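Local atomic coordinates of Blr3880 protein (Bradyrhizobium japonicum, PDB entry 2OOD), a protein that probably catalyses the zinc-dependent hydrolytic deamination of guanine to xanthine and ammonia, a step of purine breakdown. Residues G384-G388 against L389-D393. Residues are numbered along the deposited sequence; the frame is centred on the assembly and turned at random.
Sequences GGAEG and LYIDD
A Schellman motif ends the short helix 383-388 of this amidohydrolase, turning the chain back over its last turn before strand 406-409; Leu389 and Ile391 pack on Gln136 and Thr134 of strand 132-138, setting the turn against the barrel. Ile391 N gives a straight bond (180°) to Ala386 O at 2.9 Å, and Tyr390 N reaches Glu387 O at 3.2 Å from above that carbonyl's plane. Tyr390 makes the reversal with a positive phi of 58°, unusual for a residue with a side chain; Glu387 O lies over one face of its ring, toward the rim, and its hydroxyl is hydrogen-bonded to Gly289 O. Small Ala386 lets the returning chain close in, its CB 3.7 Å from Asp392 CA, while Ile391 CG1 lies against Ala386 O. Asp392 holds CG between its backbone N and its carbonyl carbon (chi1 54°), which sets the carboxylate beside Glu387 CA and CG. The two side chains cross at about a right angle, and one water donates to both Glu387 OE2 and Asp392 OD2. An alanine replacing Asp392 would probably deprive the water of its acceptor at OD2 and break the link to Glu387. The carboxylates, with OE2 and OD2 4.5 Å apart, probably repel each other mildly, and the water may offset part of that cost.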
loop_
_atom_site.group_PDB
_atom_site.type_symbol
_atom_site.label_atom_id
_atom_site.label_comp_id
_atom_site.label_asym_id
_atom_site.label_seq_id
_atom_site.Cartn_x
_atom_site.Cartn_y
_atom_site.Cartn_z
ATOM N N GLY A 384 -8.335 -19.476 -7.676
ATOM C CA GLY A 384 -7.457 -19.148 -8.785
ATOM C C GLY A 384 -6.014 -19.479 -8.476
ATOM O O GLY A 384 -5.295 -20.007 -9.315
ATOM N N GLY A 385 -5.587 -19.163 -7.262
ATOM C CA GLY A 385 -4.222 -19.452 -6.876
ATOM C C GLY A 385 -3.992 -20.943 -6.780
ATOM O O GLY A 385 -2.891 -21.419 -7.049
ATOM N N ALA A 386 -5.034 -21.680 -6.399
ATOM C CA ALA A 386 -4.943 -23.126 -6.265
ATOM C C ALA A 386 -4.731 -23.765 -7.633
ATOM O O ALA A 386 -3.871 -24.635 -7.789
ATOM C CB ALA A 386 -6.205 -23.679 -5.617
ATOM N N GLU A 387 -5.507 -23.327 -8.624
ATOM C CA GLU A 387 -5.376 -23.861 -9.977
ATOM C C GLU A 387 -4.030 -23.465 -10.585
ATOM O O GLU A 387 -3.435 -24.235 -11.338
ATOM C CB GLU A 387 -6.520 -23.355 -10.861
ATOM C CG GLU A 387 -7.895 -23.560 -10.244
ATOM C CD GLU A 387 -9.034 -23.159 -11.163
ATOM O OE1 GLU A 387 -8.847 -22.248 -12.001
ATOM O OE2 GLU A 387 -10.132 -23.747 -11.034
ATOM N N GLY A 388 -3.554 -22.269 -10.239
ATOM C CA GLY A 388 -2.280 -21.785 -10.744
ATOM C C GLY A 388 -1.104 -22.568 -10.192
ATOM O O GLY A 388 -0.047 -22.645 -10.816
ATOM N N LEU A 389 -1.292 -23.153 -9.009
ATOM C CA LEU A 389 -0.258 -23.956 -8.362
ATOM C C LEU A 389 -0.550 -25.449 -8.531
ATOM O O LEU A 389 0.170 -26.300 -8.007
ATOM C CB LEU A 389 -0.166 -23.609 -6.871
ATOM C CG LEU A 389 0.554 -22.305 -6.517
ATOM C CD1 LEU A 389 0.439 -22.034 -5.025
ATOM C CD2 LEU A 389 2.011 -22.412 -6.933
ATOM N N TYR A 390 -1.609 -25.759 -9.269
ATOM C CA TYR A 390 -1.989 -27.141 -9.511
ATOM C C TYR A 390 -2.241 -27.923 -8.237
ATOM O O TYR A 390 -1.772 -29.048 -8.098
ATOM C CB TYR A 390 -0.916 -27.846 -10.336
ATOM C CG TYR A 390 -0.961 -27.483 -11.798
ATOM C CD1 TYR A 390 -1.864 -28.093 -12.657
ATOM C CD2 TYR A 390 -0.114 -26.516 -12.322
ATOM C CE1 TYR A 390 -1.920 -27.755 -14.007
ATOM C CE2 TYR A 390 -0.164 -26.165 -13.674
ATOM C CZ TYR A 390 -1.067 -26.788 -14.514
ATOM O OH TYR A 390 -1.109 -26.445 -15.861
ATOM N N ILE A 391 -2.968 -27.317 -7.304
ATOM C CA ILE A 391 -3.317 -27.969 -6.050
ATOM C C ILE A 391 -4.798 -27.710 -5.815
ATOM O O ILE A 391 -5.282 -27.755 -4.686
ATOM C CB ILE A 391 -2.509 -27.413 -4.852
ATOM C CG1 ILE A 391 -2.660 -25.898 -4.760
ATOM C CG2 ILE A 391 -1.055 -27.794 -4.979
ATOM C CD1 ILE A 391 -1.976 -25.300 -3.548
ATOM N N ASP A 392 -5.513 -27.438 -6.902
ATOM C CA ASP A 392 -6.936 -27.150 -6.818
ATOM C C ASP A 392 -7.759 -28.400 -6.530
ATOM O O ASP A 392 -8.967 -28.318 -6.299
ATOM C CB ASP A 392 -7.421 -26.463 -8.099
ATOM C CG ASP A 392 -7.074 -27.238 -9.348
ATOM O OD1 ASP A 392 -5.880 -27.530 -9.561
ATOM O OD2 ASP A 392 -8.000 -27.550 -10.122
ATOM N N ASP A 393 -7.112 -29.557 -6.542
ATOM C CA ASP A 393 -7.824 -30.787 -6.229
ATOM C C ASP A 393 -7.905 -30.885 -4.705
ATOM O O ASP A 393 -8.851 -31.453 -4.164
ATOM C CB ASP A 393 -7.098 -32.003 -6.815
ATOM C CG ASP A 393 -5.658 -32.110 -6.348
ATOM O OD1 ASP A 393 -4.977 -31.062 -6.267
ATOM O OD2 ASP A 393 -5.198 -33.246 -6.078
HETATM O O HOH W 1 -10.658 -26.092 -9.762
#